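Local coordinates for protein TqaL (Neurospora crassa, PDB 7EEH) that is a 2OG-Fe dioxygenase family protein of the cupin clan that holds an iron ion in its fold, at residues H184-D189 and L246-N251; F211-N216 and K252-P257. The protein carries 1 engineered substitution. All blocks are in the same frame, centred on the assembly; numbering follows the deposited sequence.

Overall arrangement
The two contacts lie on the same side of the chain's centre, with their own centres about 10 Å apart, and they meet at one iron ion. Along the chain their segments alternate: 184-189, 211-216, 246-251, then 252-257, which follows directly on 246-251. Contact 1 joins the loop between strands 158-170 and 190-199 to the end of strand 243-247, at the eight-stranded antiparallel sheet. Contact 2 pairs strands 209-213 and 252-255 of the smaller three-stranded sheet. H184 O and H253 N, 2.8 Å apart, probably hydrogen-bond. H184 and D186 (contact 1) and H253 (contact 2) form the family's His-X-Asp...His set of protein ligands, so the iron joins a loop beside the larger sheet to an edge strand of the smaller one.

Contact 1: H184-D189 and L246-N251; sequences HTDGVD and LVDTEN. With FE (Fe (III) ion), chain H.
The iron-binding His-X-Asp motif of the 2OG-Fe dioxygenases, here H184 and D186, runs along a loop folded round the carboxylate of D248. With CG anti to its backbone N (chi1 -176°), D248 sends both oxygens at that loop. D248 OD1 accepts from D186 N through its syn lone pair, 2.9 Å away and almost straight at 172°. D248 OD2 uses its anti lone pair for V188 N at 2.8 Å, and R149 adds a salt bridge. The return bond, D248 N to D189 O at 2.8 Å, meets that oxygen from above the carbonyl plane. CG2 of T185 rests on the backbone O of D248 and N251.

The side chains of D186 and D248 cross at about a right angle with their carboxylate planes only 21° apart. D186 OD2 comes 3.8 Å from D248 OD1; T191 hydrogen-bonds the former, and the closeness of like charges is probably eased by the iron and R149. D248 thus acts as a second-shell residue, fixing the backbone of a first-shell ligand. H184 NE2 binds the iron at 2.2 Å, and D186 OD1, lying in the plane of the H184 ring at its edge, binds it at 2.1 Å.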
# COMPACT_ATOMS: atom_id res chain seq x y z
N HIS B 184 13.67 -33.15 -16.39
CA HIS B 184 14.57 -32.46 -17.31
C HIS B 184 14.85 -31.03 -16.83
O HIS B 184 14.19 -30.52 -15.93
CB HIS B 184 13.97 -32.44 -18.72
CG HIS B 184 12.73 -31.60 -18.83
ND1 HIS B 184 11.50 -32.05 -18.42
CD2 HIS B 184 12.54 -30.34 -19.28
CE1 HIS B 184 10.60 -31.11 -18.62
NE2 HIS B 184 11.20 -30.06 -19.15
N THR B 185 15.86 -30.42 -17.45
CA THR B 185 15.98 -28.97 -17.56
C THR B 185 15.73 -28.56 -19.01
O THR B 185 15.91 -29.36 -19.93
CB THR B 185 17.35 -28.45 -17.12
OG1 THR B 185 18.32 -28.75 -18.13
CG2 THR B 185 17.78 -29.10 -15.80
N ASP B 186 15.32 -27.31 -19.20
CA ASP B 186 15.03 -26.77 -20.52
C ASP B 186 16.27 -26.26 -21.24
O ASP B 186 16.16 -25.79 -22.38
CB ASP B 186 14.02 -25.63 -20.41
CG ASP B 186 12.72 -26.04 -19.76
OD1 ASP B 186 12.32 -27.22 -19.87
OD2 ASP B 186 12.08 -25.15 -19.16
N GLY B 187 17.44 -26.29 -20.60
CA GLY B 187 18.65 -25.80 -21.23
C GLY B 187 18.77 -24.30 -21.30
O GLY B 187 19.51 -23.80 -22.14
N VAL B 188 18.05 -23.56 -20.46
CA VAL B 188 18.11 -22.10 -20.48
C VAL B 188 18.48 -21.61 -19.08
O VAL B 188 18.95 -22.40 -18.25
CB VAL B 188 16.78 -21.50 -20.98
CG1 VAL B 188 16.50 -21.90 -22.45
CG2 VAL B 188 15.62 -21.96 -20.10
N ASP B 189 18.31 -20.32 -18.82
CA ASP B 189 18.57 -19.75 -17.50
C ASP B 189 17.31 -19.61 -16.65
O ASP B 189 17.33 -19.99 -15.48
CB ASP B 189 19.26 -18.38 -17.63
CG ASP B 189 20.67 -18.49 -18.21
OD1 ASP B 189 21.47 -19.30 -17.67
OD2 ASP B 189 20.98 -17.78 -19.19
N LEU B 246 11.07 -20.25 -12.71
CA LEU B 246 12.07 -21.11 -12.07
C LEU B 246 13.44 -20.88 -12.69
O LEU B 246 13.56 -20.58 -13.88
CB LEU B 246 11.70 -22.60 -12.17
CG LEU B 246 11.51 -23.27 -13.53
CD1 LEU B 246 12.82 -23.76 -14.14
CD2 LEU B 246 10.54 -24.43 -13.38
N VAL B 247 14.48 -21.02 -11.86
CA VAL B 247 15.86 -20.96 -12.33
C VAL B 247 16.19 -22.31 -12.95
O VAL B 247 16.24 -23.32 -12.26
CB VAL B 247 16.83 -20.62 -11.19
CG1 VAL B 247 18.31 -20.67 -11.69
CG2 VAL B 247 16.48 -19.26 -10.60
N ASP B 248 16.37 -22.33 -14.28
CA ASP B 248 16.37 -23.60 -15.00
C ASP B 248 17.66 -24.39 -14.80
O ASP B 248 17.68 -25.60 -15.03
CB ASP B 248 16.14 -23.34 -16.50
CG ASP B 248 16.04 -24.62 -17.32
OD1 ASP B 248 15.19 -25.48 -16.99
OD2 ASP B 248 16.82 -24.77 -18.28
N THR B 249 18.73 -23.71 -14.39
CA THR B 249 20.02 -24.33 -14.15
C THR B 249 20.16 -24.92 -12.75
O THR B 249 21.12 -25.65 -12.50
CB THR B 249 21.14 -23.31 -14.37
OG1 THR B 249 20.81 -22.11 -13.67
CG2 THR B 249 21.29 -22.98 -15.85
N GLU B 250 19.24 -24.62 -11.85
CA GLU B 250 19.38 -25.08 -10.47
C GLU B 250 18.22 -25.94 -10.01
O GLU B 250 18.23 -26.40 -8.86
CB GLU B 250 19.55 -23.87 -9.52
CG GLU B 250 20.72 -23.01 -9.90
CD GLU B 250 20.72 -21.68 -9.20
OE1 GLU B 250 20.09 -21.60 -8.12
OE2 GLU B 250 21.32 -20.72 -9.74
N ASN B 251 17.24 -26.18 -10.87
CA ASN B 251 16.09 -27.05 -10.64
C ASN B 251 15.93 -27.96 -11.83
O ASN B 251 16.34 -27.62 -12.94
CB ASN B 251 14.76 -26.30 -10.50
CG ASN B 251 14.77 -25.28 -9.40
OD1 ASN B 251 14.51 -25.61 -8.25
ND2 ASN B 251 15.05 -24.02 -9.75
FE FE H . 10.51 -28.00 -19.28
O HOH W 1 21.40 -19.67 -15.09
O HOH W 2 10.26 -28.50 -21.49

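Contact 2: F211-N216 and K252-P257; sequences FMHDMN and KHSLSP. With FE (Fe (III) ion), chain H.
K252 NZ is held by two backbone oxygens, M215 O at 3.0 Å and E217 O, with a weak third bond to T219 OG1. Its chain is extended beyond CG, so the ammonium reaches past the end of strand 209-213 and meets M215 O from above the carbonyl plane; SE of M215, a selenomethionine, packs beside K252 CG.

Strand segments 211-213 and 252-255 run antiparallel, their directions 156° apart. Two bonds join F211 to S254 and two join H213 to K252, the shortest being H213 N to K252 O at 2.8 Å. Between them M212 and H253 are a non-hydrogen-bonded pair with CA atoms 4.3 Å apart.

On the face carrying F211, H213 and K252, the H213 ring turns its edge to S254, whose OG is hydrogen-bonded to H213 NE2 at 3.0 Å. The F211 side chain packs on P228 of the second subunit.

On the other face, CB of H253 touches M212 CG, and chi1 of 59° puts CG of H253 in the crowded position between backbone N and carbonyl carbon. H253 NE2 binds the iron at 2.1 Å; the bonded pairs on either side of H253, at K252 and S254, probably hold its backbone in place as a metal ligand.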
# COMPACT_ATOMS: atom_id res chain seq x y z
N PHE B 211 6.12 -30.57 -11.07
CA PHE B 211 7.01 -30.90 -9.97
C PHE B 211 8.37 -30.27 -10.22
O PHE B 211 8.84 -30.24 -11.35
CB PHE B 211 7.17 -32.41 -9.81
CG PHE B 211 5.87 -33.13 -9.59
CD1 PHE B 211 5.34 -33.24 -8.32
CD2 PHE B 211 5.18 -33.68 -10.66
CE1 PHE B 211 4.14 -33.89 -8.10
CE2 PHE B 211 3.96 -34.33 -10.45
CZ PHE B 211 3.45 -34.43 -9.17
N MSE B 212 8.99 -29.77 -9.17
CA MSE B 212 10.38 -29.38 -9.31
C MSE B 212 11.22 -30.19 -8.35
O MSE B 212 10.81 -30.47 -7.22
CB MSE B 212 10.55 -27.89 -9.07
CG MSE B 212 9.88 -27.05 -10.16
SE MSE B 212 9.75 -25.29 -9.43
CE MSE B 212 11.56 -25.16 -8.84
N HIS B 213 12.41 -30.55 -8.83
CA HIS B 213 13.28 -31.50 -8.16
C HIS B 213 14.64 -30.86 -7.99
O HIS B 213 15.02 -29.94 -8.73
CB HIS B 213 13.40 -32.81 -8.96
CG HIS B 213 12.14 -33.21 -9.66
ND1 HIS B 213 11.18 -34.00 -9.08
CD2 HIS B 213 11.69 -32.94 -10.91
CE1 HIS B 213 10.19 -34.21 -9.93
NE2 HIS B 213 10.48 -33.57 -11.05
N ASP B 214 15.39 -31.33 -6.99
CA ASP B 214 16.78 -30.92 -6.88
C ASP B 214 17.60 -31.62 -7.96
O ASP B 214 17.11 -32.49 -8.68
CB ASP B 214 17.32 -31.17 -5.47
CG ASP B 214 17.37 -32.65 -5.10
OD1 ASP B 214 17.92 -33.45 -5.87
OD2 ASP B 214 16.87 -33.01 -4.01
N MSE B 215 18.85 -31.21 -8.10
CA MSE B 215 19.73 -31.70 -9.18
C MSE B 215 20.09 -33.17 -9.03
O MSE B 215 20.62 -33.71 -9.95
CB MSE B 215 20.95 -30.79 -9.32
CG MSE B 215 20.58 -29.35 -9.47
SE MSE B 215 19.65 -29.04 -11.12
CE MSE B 215 20.95 -29.43 -12.42
N ASN B 216 19.74 -33.80 -7.94
CA ASN B 216 20.04 -35.21 -7.75
C ASN B 216 18.93 -36.13 -8.24
O ASN B 216 19.09 -37.35 -8.22
CB ASN B 216 20.35 -35.50 -6.28
CG ASN B 216 21.61 -34.80 -5.80
OD1 ASN B 216 22.53 -34.56 -6.58
ND2 ASN B 216 21.65 -34.47 -4.52
N LYS B 252 15.46 -29.17 -11.59
CA LYS B 252 14.93 -30.01 -12.65
C LYS B 252 13.42 -29.96 -12.48
O LYS B 252 12.93 -29.60 -11.40
CB LYS B 252 15.44 -31.46 -12.59
CG LYS B 252 16.88 -31.66 -13.03
CD LYS B 252 17.42 -33.07 -12.79
CE LYS B 252 18.93 -33.13 -13.10
NZ LYS B 252 19.57 -34.43 -12.70
N HIS B 253 12.69 -30.27 -13.55
CA HIS B 253 11.24 -30.24 -13.42
C HIS B 253 10.61 -31.31 -14.31
O HIS B 253 11.27 -31.90 -15.16
CB HIS B 253 10.68 -28.85 -13.73
CG HIS B 253 11.00 -28.35 -15.11
ND1 HIS B 253 12.21 -27.76 -15.42
CD2 HIS B 253 10.27 -28.35 -16.25
CE1 HIS B 253 12.21 -27.42 -16.70
NE2 HIS B 253 11.04 -27.77 -17.22
N SER B 254 9.33 -31.55 -14.06
CA SER B 254 8.56 -32.52 -14.82
C SER B 254 7.09 -32.12 -14.73
O SER B 254 6.68 -31.46 -13.78
CB SER B 254 8.79 -33.95 -14.31
OG SER B 254 8.26 -34.12 -13.01
N LEU B 255 6.32 -32.50 -15.75
CA LEU B 255 4.92 -32.13 -15.85
C LEU B 255 4.08 -33.38 -16.02
O LEU B 255 4.44 -34.28 -16.79
CB LEU B 255 4.70 -31.15 -17.03
CG LEU B 255 3.29 -30.62 -17.36
CD1 LEU B 255 2.66 -29.82 -16.21
CD2 LEU B 255 3.30 -29.79 -18.65
N SER B 256 2.98 -33.46 -15.30
CA SER B 256 2.11 -34.62 -15.43
C SER B 256 1.08 -34.37 -16.52
O SER B 256 0.77 -33.22 -16.84
CB SER B 256 1.42 -34.91 -14.10
OG SER B 256 0.34 -34.03 -13.88
N PRO B 257 0.53 -35.42 -17.13
CA PRO B 257 -0.42 -35.23 -18.24
C PRO B 257 -1.68 -34.50 -17.81
O PRO B 257 -2.14 -34.61 -16.68
CB PRO B 257 -0.74 -36.66 -18.69
CG PRO B 257 0.37 -37.50 -18.15
CD PRO B 257 0.79 -36.85 -16.88
FE FE H . 10.51 -28.00 -19.28
O HOH W 2 10.26 -28.50 -21.49